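Side-chain contacts in uncharacterized protein (Parabacteroides distasonis, PDB 3LM3), which is of unknown function but is probably a glycoside hydrolase or carbohydrate deacetylase: residues 183-188 against 414-419; 359-364 against 368-373. All coordinates share one frame; numbering follows the deposited sequence.

Contact 1: 183-188 against 414-419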
ATOM      1  N   GLY A 183       1.580  -7.428  11.847  1.00 18.54           N
ATOM      2  CA  GLY A 183       0.908  -8.210  10.829  1.00 17.13           C
ATOM      3  C   GLY A 183      -0.337  -7.524  10.338  1.00 14.41           C
ATOM      4  O   GLY A 183      -1.153  -7.122  11.137  1.00 12.80           O
ATOM      5  N   ALA A 184      -0.472  -7.423   9.016  1.00 11.51           N
ATOM      6  CA  ALA A 184      -1.731  -7.087   8.389  1.00 12.09           C
ATOM      7  C   ALA A 184      -1.898  -7.881   7.112  1.00 10.00           C
ATOM      8  O   ALA A 184      -2.437  -7.367   6.154  1.00 10.54           O
ATOM      9  CB  ALA A 184      -1.770  -5.591   8.058  1.00 15.02           C
ATOM     10  N   ASP A 185      -1.483  -9.143   7.094  1.00  8.51           N
ATOM     11  CA  ASP A 185      -1.684  -9.962   5.905  1.00  8.19           C
ATOM     12  C   ASP A 185      -3.141 -10.452   5.871  1.00  9.28           C
ATOM     13  O   ASP A 185      -3.845 -10.424   6.873  1.00 11.07           O
ATOM     14  CB  ASP A 185      -0.728 -11.184   5.838  1.00  8.53           C
ATOM     15  CG  ASP A 185      -0.633 -11.813   4.439  1.00  8.57           C
ATOM     16  OD1 ASP A 185      -1.071 -11.208   3.413  1.00  8.32           O
ATOM     17  OD2 ASP A 185      -0.049 -12.932   4.345  1.00 10.98           O
ATOM     18  N   GLY A 186      -3.578 -10.884   4.698  1.00  8.22           N
ATOM     19  CA  GLY A 186      -4.865 -11.524   4.507  1.00  8.02           C
ATOM     20  C   GLY A 186      -5.823 -10.823   3.581  1.00  7.81           C
ATOM     21  O   GLY A 186      -6.827 -11.428   3.146  1.00  8.32           O
ATOM     22  N   SER A 187      -5.586  -9.542   3.320  1.00  7.71           N
ATOM     23  CA  SER A 187      -6.493  -8.724   2.521  1.00  6.88           C
ATOM     24  C   SER A 187      -6.270  -8.887   1.027  1.00  6.50           C
ATOM     25  O   SER A 187      -5.244  -9.430   0.601  1.00  7.47           O
ATOM     26  CB  SER A 187      -6.337  -7.263   2.897  1.00  7.16           C
ATOM     27  OG  SER A 187      -5.176  -6.652   2.298  1.00  8.93           O
ATOM     28  N   PRO A 188      -7.192  -8.368   0.206  1.00  7.18           N
ATOM     29  CA  PRO A 188      -6.845  -8.104  -1.192  1.00  7.20           C
ATOM     30  C   PRO A 188      -5.782  -7.035  -1.290  1.00  7.33           C
ATOM     31  O   PRO A 188      -5.644  -6.202  -0.399  1.00  7.77           O
ATOM     32  CB  PRO A 188      -8.160  -7.577  -1.818  1.00  7.94           C
ATOM     33  CG  PRO A 188      -9.247  -8.056  -0.853  1.00  7.53           C
ATOM     34  CD  PRO A 188      -8.588  -7.963   0.505  1.00  7.51           C
ATOM     35  N   LYS A 414      -7.671 -20.485   6.663  1.00  8.14           N
ATOM     36  CA  LYS A 414      -7.341 -21.836   6.144  1.00  8.45           C
ATOM     37  C   LYS A 414      -5.838 -22.054   5.841  1.00  7.22           C
ATOM     38  O   LYS A 414      -5.177 -22.883   6.477  1.00  9.68           O
ATOM     39  CB  LYS A 414      -8.202 -22.174   4.917  1.00 11.13           C
ATOM     40  CG  LYS A 414      -9.722 -22.085   5.154  1.00 13.91           C
ATOM     41  CD  LYS A 414     -10.164 -22.815   6.445  1.00 21.23           C
ATOM     42  CE  LYS A 414     -11.680 -23.181   6.456  1.00 22.03           C
ATOM     43  NZ  LYS A 414     -12.015 -24.401   5.641  1.00 25.38           N
ATOM     44  N   ILE A 415      -5.307 -21.328   4.864  1.00  8.77           N
ATOM     45  CA  ILE A 415      -3.913 -21.428   4.457  1.00  7.80           C
ATOM     46  C   ILE A 415      -3.389 -20.005   4.225  1.00  6.27           C
ATOM     47  O   ILE A 415      -4.006 -19.233   3.492  1.00  7.76           O
ATOM     48  CB  ILE A 415      -3.750 -22.256   3.142  1.00  8.88           C
ATOM     49  CG1 ILE A 415      -4.329 -23.681   3.335  1.00  9.03           C
ATOM     50  CG2 ILE A 415      -2.292 -22.361   2.694  1.00  9.52           C
ATOM     51  CD1 ILE A 415      -4.217 -24.574   2.118  1.00 11.55           C
ATOM     52  N   ASN A 416      -2.233 -19.695   4.817  1.00  7.83           N
ATOM     53  CA  ASN A 416      -1.630 -18.364   4.662  1.00  8.05           C
ATOM     54  C   ASN A 416      -0.221 -18.476   4.089  1.00  8.98           C
ATOM     55  O   ASN A 416       0.570 -19.307   4.533  1.00  8.39           O
ATOM     56  CB  ASN A 416      -1.630 -17.619   5.993  1.00  8.42           C
ATOM     57  CG  ASN A 416      -0.774 -16.379   5.946  1.00  8.14           C
ATOM     58  OD1 ASN A 416       0.420 -16.451   6.248  1.00  9.84           O
ATOM     59  ND2 ASN A 416      -1.355 -15.269   5.481  1.00  8.49           N
ATOM     60  N   GLN A 417       0.102 -17.590   3.141  1.00  7.53           N
ATOM     61  CA  GLN A 417       1.360 -17.645   2.376  1.00  7.57           C
ATOM     62  C   GLN A 417       2.627 -17.599   3.207  1.00  8.78           C
ATOM     63  O   GLN A 417       3.643 -18.122   2.768  1.00  9.34           O
ATOM     64  CB  GLN A 417       1.393 -16.533   1.339  1.00  8.91           C
ATOM     65  CG  GLN A 417       1.472 -15.121   1.935  1.00  7.40           C
ATOM     66  CD  GLN A 417       1.390 -14.028   0.884  1.00  8.74           C
ATOM     67  OE1 GLN A 417       1.807 -14.235  -0.258  1.00  9.49           O
ATOM     68  NE2 GLN A 417       0.888 -12.844   1.274  1.00  8.20           N
ATOM     69  N   LYS A 418       2.595 -16.983   4.391  1.00  7.67           N
ATOM     70  CA  LYS A 418       3.800 -16.883   5.194  1.00  7.96           C
ATOM     71  C   LYS A 418       4.253 -18.248   5.718  1.00 10.79           C
ATOM     72  O   LYS A 418       5.411 -18.415   6.120  1.00 12.56           O
ATOM     73  CB  LYS A 418       3.612 -15.886   6.343  1.00  8.84           C
ATOM     74  CG  LYS A 418       3.106 -14.517   5.920  1.00  8.98           C
ATOM     75  CD  LYS A 418       4.121 -13.737   5.042  1.00  9.54           C
ATOM     76  CE  LYS A 418       3.501 -12.486   4.522  1.00  9.98           C
ATOM     77  NZ  LYS A 418       4.500 -11.630   3.774  1.00 11.04           N
ATOM     78  N   ALA A 419       3.344 -19.221   5.709  1.00  9.46           N
ATOM     79  CA  ALA A 419       3.719 -20.628   5.974  1.00 10.78           C
ATOM     80  C   ALA A 419       4.297 -20.833   7.377  1.00 14.26           C
ATOM     81  O   ALA A 419       5.245 -21.625   7.560  1.00 15.78           O
ATOM     82  CB  ALA A 419       4.688 -21.158   4.906  1.00 11.77           C
TER
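Asp185 meets Asn416, Gln417 and Lys418 where a type I beta turn from Asn416 to Ala419 presents its side chains to the loop 183-188. The turn is closed by a 3.0 Å bond from Ala419 N to Asn416 O, and within it Asn416 forms an Asx turn, its OD1 accepting from Lys418 N at 2.9 Å. With OD1 so engaged, the amide is turned to point ND2 at the aspartate.

Two of the three hydrogen bonds across the contact end on Asp185 OD2; the third, a weak one, goes from Gln417 NE2 to OD1. Asn416 ND2 reaches Asp185 OD2 at 2.9 Å from above the carboxylate plane, the two flat groups standing 76° apart. Gln417 NE2 meets the same OD2 at 3.2 Å from the opposite face, on the syn side and nearly straight (167° at the hydrogen). The Gln417 amide is tilted far less against the carboxylate than that of Asn416, and two donors from opposite faces should restrict rotation of this buried group.

Of the two basic residues nearby, Arg368 forms a salt bridge with Asp185 OD1. Lys418 instead sends its ammonium group to the carbonyl oxygens of Ser175, Ala225 and Arg227. Its chain bends about the CB-CG bond (chi2 -66°), and the part that touches the acid is aliphatic: Lys418 CE lies 3.6 Å from Asp185 OD2.

Contact 2: 359-364 against 368-373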
ATOM      1  N   ILE A 359       3.476 -17.459  -9.948  1.00  6.47           N
ATOM      2  CA  ILE A 359       2.433 -17.264  -8.942  1.00  7.40           C
ATOM      3  C   ILE A 359       1.186 -16.720  -9.601  1.00  7.18           C
ATOM      4  O   ILE A 359       1.277 -15.870 -10.497  1.00  8.04           O
ATOM      5  CB  ILE A 359       2.902 -16.363  -7.761  1.00  6.79           C
ATOM      6  CG1 ILE A 359       1.875 -16.389  -6.620  1.00  8.26           C
ATOM      7  CG2 ILE A 359       3.180 -14.895  -8.203  1.00  8.05           C
ATOM      8  CD1 ILE A 359       2.473 -15.850  -5.322  1.00 10.26           C
ATOM      9  N   LYS A 360       0.025 -17.215  -9.180  1.00  7.24           N
ATOM     10  CA  LYS A 360      -1.242 -16.694  -9.614  1.00  7.04           C
ATOM     11  C   LYS A 360      -2.032 -16.303  -8.372  1.00  7.22           C
ATOM     12  O   LYS A 360      -2.233 -17.127  -7.471  1.00  8.71           O
ATOM     13  CB  LYS A 360      -2.030 -17.728 -10.408  1.00  8.27           C
ATOM     14  CG  LYS A 360      -1.384 -18.091 -11.725  1.00 11.97           C
ATOM     15  CD  LYS A 360      -2.219 -19.047 -12.549  1.00 14.97           C
ATOM     16  CE  LYS A 360      -1.565 -19.237 -13.906  1.00 19.81           C
ATOM     17  NZ  LYS A 360      -2.273 -20.240 -14.789  1.00 23.05           N
ATOM     18  N   TRP A 361      -2.535 -15.069  -8.344  1.00  6.43           N
ATOM     19  CA  TRP A 361      -3.433 -14.597  -7.278  1.00  7.19           C
ATOM     20  C   TRP A 361      -4.832 -14.388  -7.832  1.00  7.16           C
ATOM     21  O   TRP A 361      -4.991 -13.955  -8.978  1.00  7.95           O
ATOM     22  CB  TRP A 361      -2.956 -13.251  -6.717  1.00  7.01           C
ATOM     23  CG  TRP A 361      -2.014 -13.344  -5.563  1.00  7.10           C
ATOM     24  CD1 TRP A 361      -0.663 -13.123  -5.574  1.00  7.87           C
ATOM     25  CD2 TRP A 361      -2.348 -13.724  -4.225  1.00  6.19           C
ATOM     26  NE1 TRP A 361      -0.141 -13.305  -4.306  1.00  7.68           N
ATOM     27  CE2 TRP A 361      -1.161 -13.671  -3.463  1.00  6.56           C
ATOM     28  CE3 TRP A 361      -3.541 -14.099  -3.583  1.00  7.68           C
ATOM     29  CZ2 TRP A 361      -1.135 -13.997  -2.117  1.00  6.63           C
ATOM     30  CZ3 TRP A 361      -3.498 -14.427  -2.236  1.00  7.17           C
ATOM     31  CH2 TRP A 361      -2.314 -14.361  -1.519  1.00  6.96           C
ATOM     32  N   PHE A 362      -5.824 -14.716  -7.007  1.00  6.79           N
ATOM     33  CA  PHE A 362      -7.245 -14.514  -7.258  1.00  7.56           C
ATOM     34  C   PHE A 362      -7.811 -13.834  -6.025  1.00  6.68           C
ATOM     35  O   PHE A 362      -7.591 -14.312  -4.905  1.00  8.08           O
ATOM     36  CB  PHE A 362      -7.944 -15.865  -7.471  1.00  7.99           C
ATOM     37  CG  PHE A 362      -7.346 -16.684  -8.575  1.00  7.88           C
ATOM     38  CD1 PHE A 362      -6.212 -17.448  -8.348  1.00  8.41           C
ATOM     39  CD2 PHE A 362      -7.900 -16.664  -9.868  1.00  9.29           C
ATOM     40  CE1 PHE A 362      -5.648 -18.209  -9.346  1.00  9.61           C
ATOM     41  CE2 PHE A 362      -7.324 -17.434 -10.886  1.00 10.98           C
ATOM     42  CZ  PHE A 362      -6.198 -18.186 -10.617  1.00 10.90           C
HETATM   43  N   MSE A 363      -8.516 -12.735  -6.207  1.00  7.31           N
HETATM   44  CA  MSE A 363      -9.072 -11.991  -5.086  1.00  7.34           C
HETATM   45  C   MSE A 363     -10.487 -11.542  -5.417  1.00  6.61           C
HETATM   46  O   MSE A 363     -10.728 -10.903  -6.451  1.00  7.48           O
HETATM   47  CB  MSE A 363      -8.222 -10.748  -4.791  1.00  8.56           C
HETATM   48  CG  MSE A 363      -6.811 -11.052  -4.372  1.00  7.58           C
HETATM   49 SE   MSE A 363      -5.597  -9.597  -4.749  0.75 10.28          SE
HETATM   50  CE  MSE A 363      -3.955 -10.326  -3.942  1.00 10.34           C
ATOM     51  N   ASN A 364     -11.415 -11.907  -4.550  1.00  6.96           N
ATOM     52  CA  ASN A 364     -12.810 -11.508  -4.735  1.00  6.99           C
ATOM     53  C   ASN A 364     -13.433 -11.217  -3.353  1.00  7.01           C
ATOM     54  O   ASN A 364     -12.756 -11.291  -2.331  1.00  7.62           O
ATOM     55  CB  ASN A 364     -13.568 -12.578  -5.527  1.00  7.88           C
ATOM     56  CG  ASN A 364     -13.585 -13.905  -4.815  1.00  7.10           C
ATOM     57  OD1 ASN A 364     -14.172 -14.049  -3.751  1.00  8.90           O
ATOM     58  ND2 ASN A 364     -12.865 -14.885  -5.385  1.00  8.63           N
ATOM     59  N   ARG A 368      -9.477 -14.769  -0.975  1.00  7.25           N
ATOM     60  CA  ARG A 368      -8.322 -14.719  -1.865  1.00  6.93           C
ATOM     61  C   ARG A 368      -7.678 -16.086  -1.920  1.00  7.72           C
ATOM     62  O   ARG A 368      -7.775 -16.883  -0.974  1.00  7.45           O
ATOM     63  CB  ARG A 368      -7.316 -13.630  -1.447  1.00  6.90           C
ATOM     64  CG  ARG A 368      -6.568 -13.916  -0.154  1.00  6.26           C
ATOM     65  CD  ARG A 368      -5.517 -12.893   0.193  1.00  6.61           C
ATOM     66  NE  ARG A 368      -4.519 -13.469   1.077  1.00  7.08           N
ATOM     67  CZ  ARG A 368      -3.491 -12.826   1.596  1.00  5.98           C
ATOM     68  NH1 ARG A 368      -3.359 -11.510   1.451  1.00  6.99           N
ATOM     69  NH2 ARG A 368      -2.587 -13.487   2.284  1.00  7.35           N
ATOM     70  N   LEU A 369      -6.984 -16.319  -3.020  1.00  7.19           N
ATOM     71  CA  LEU A 369      -6.357 -17.594  -3.323  1.00  6.84           C
ATOM     72  C   LEU A 369      -5.075 -17.345  -4.108  1.00  6.56           C
ATOM     73  O   LEU A 369      -5.104 -16.638  -5.095  1.00  7.18           O
ATOM     74  CB  LEU A 369      -7.286 -18.459  -4.170  1.00  8.38           C
ATOM     75  CG  LEU A 369      -6.761 -19.765  -4.770  1.00  6.92           C
ATOM     76  CD1 LEU A 369      -6.560 -20.831  -3.677  1.00  8.16           C
ATOM     77  CD2 LEU A 369      -7.748 -20.315  -5.834  1.00  8.66           C
ATOM     78  N   ALA A 370      -3.987 -17.991  -3.680  1.00  6.98           N
ATOM     79  CA  ALA A 370      -2.717 -17.978  -4.426  1.00  7.08           C
ATOM     80  C   ALA A 370      -2.264 -19.391  -4.761  1.00  7.15           C
ATOM     81  O   ALA A 370      -2.246 -20.273  -3.886  1.00  6.66           O
ATOM     82  CB  ALA A 370      -1.622 -17.315  -3.606  1.00  7.14           C
ATOM     83  N   LEU A 371      -1.852 -19.575  -6.010  1.00  7.47           N
ATOM     84  CA  LEU A 371      -1.313 -20.829  -6.503  1.00  8.68           C
ATOM     85  C   LEU A 371       0.139 -20.566  -6.917  1.00  8.29           C
ATOM     86  O   LEU A 371       0.433 -19.528  -7.544  1.00  9.06           O
ATOM     87  CB  LEU A 371      -2.114 -21.302  -7.719  1.00  9.84           C
ATOM     88  CG  LEU A 371      -3.610 -21.505  -7.510  1.00 10.71           C
ATOM     89  CD1 LEU A 371      -4.273 -21.894  -8.852  1.00 13.68           C
ATOM     90  CD2 LEU A 371      -3.867 -22.545  -6.445  1.00 15.58           C
ATOM     91  N   LEU A 372       1.028 -21.493  -6.595  1.00  7.41           N
ATOM     92  CA  LEU A 372       2.456 -21.355  -6.893  1.00  7.54           C
ATOM     93  C   LEU A 372       2.921 -22.611  -7.600  1.00  8.45           C
ATOM     94  O   LEU A 372       2.574 -23.743  -7.185  1.00  8.69           O
ATOM     95  CB  LEU A 372       3.245 -21.195  -5.603  1.00  6.83           C
ATOM     96  CG  LEU A 372       4.719 -20.817  -5.780  1.00  7.82           C
ATOM     97  CD1 LEU A 372       4.894 -19.400  -6.336  1.00  9.90           C
ATOM     98  CD2 LEU A 372       5.454 -20.962  -4.472  1.00 10.45           C
ATOM     99  N   ARG A 373       3.730 -22.425  -8.642  1.00  7.79           N
ATOM    100  CA  ARG A 373       4.193 -23.542  -9.483  1.00  7.09           C
ATOM    101  C   ARG A 373       5.667 -23.359  -9.833  1.00  7.48           C
ATOM    102  O   ARG A 373       6.096 -22.246 -10.099  1.00  8.10           O
ATOM    103  CB  ARG A 373       3.367 -23.628 -10.757  1.00  9.35           C
ATOM    104  CG  ARG A 373       3.716 -24.801 -11.659  1.00 12.40           C
ATOM    105  CD  ARG A 373       2.679 -24.987 -12.777  1.00 14.18           C
ATOM    106  NE  ARG A 373       2.627 -23.883 -13.731  1.00 16.30           N
ATOM    107  CZ  ARG A 373       3.268 -23.848 -14.905  1.00 15.87           C
ATOM    108  NH1 ARG A 373       4.037 -24.865 -15.276  1.00 15.71           N
ATOM    109  NH2 ARG A 373       3.140 -22.795 -15.707  1.00 15.80           N
TER
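Trp361 and Ala370 face each other as a non-hydrogen-bonded pair at the tightly packed heart of two antiparallel strands, whose axes run 4.6 Å apart. The Ala370 methyl sits over the six-membered ring in a CH-pi contact, CB 3.4 Å from the centroid and 1° off the normal. Met363 CE, a selenomethionine methyl from the same strand as the indole, lies against the opposite face. Farther along the ring, Trp361 CH2 lies over one face of the Arg368 guanidinium, 3.5 Å from NE, with the planes 65° apart; Asp386 holds Arg368 NH2 in a salt bridge. On this same side of the sheet, partly exposed Leu372 touches Ile359 CB through CD1 at 3.9 Å.

On the other face, Phe362 runs beside Leu369, with CD1 to CD2 at 4.1 Å, and its CE1 meets Leu371 CD1. Packing thins toward partly exposed Lys360, which, extended beyond CG, leads its amine away from the partner strand.

Reciprocal backbone bonds join Lys360 with Leu371 and Phe362 with Leu369; Phe362 N to Leu369 O and Leu369 N to Phe362 O are both 2.8 Å. Register and the 170° angle show antiparallel pairing, and the short connection makes a beta hairpin, the central pair of a four-stranded antiparallel sheet.

How the contacts relate
Both contacts are largely buried, but their chemistry follows their place in the fold. Contact 1 joins two loops 226 residues apart in sequence and buries 141 Å², with hydrogen bonds as its main interactions; contact 2 joins neighbouring strands and buries 561 Å² through backbone bonds and apolar packing, extending to partly exposed Lys360 and Leu372. Their centres lie 12 Å apart, and Arg368 is the residue they share: besides its bond to the acid of contact 1, its NH1 probably bonds to Ser187 O. Gln417 OE1 also packs against Trp361 CZ2. Through Arg368, near the turn of the hairpin, and Trp361, the antiparallel sheet meets both loops of contact 1.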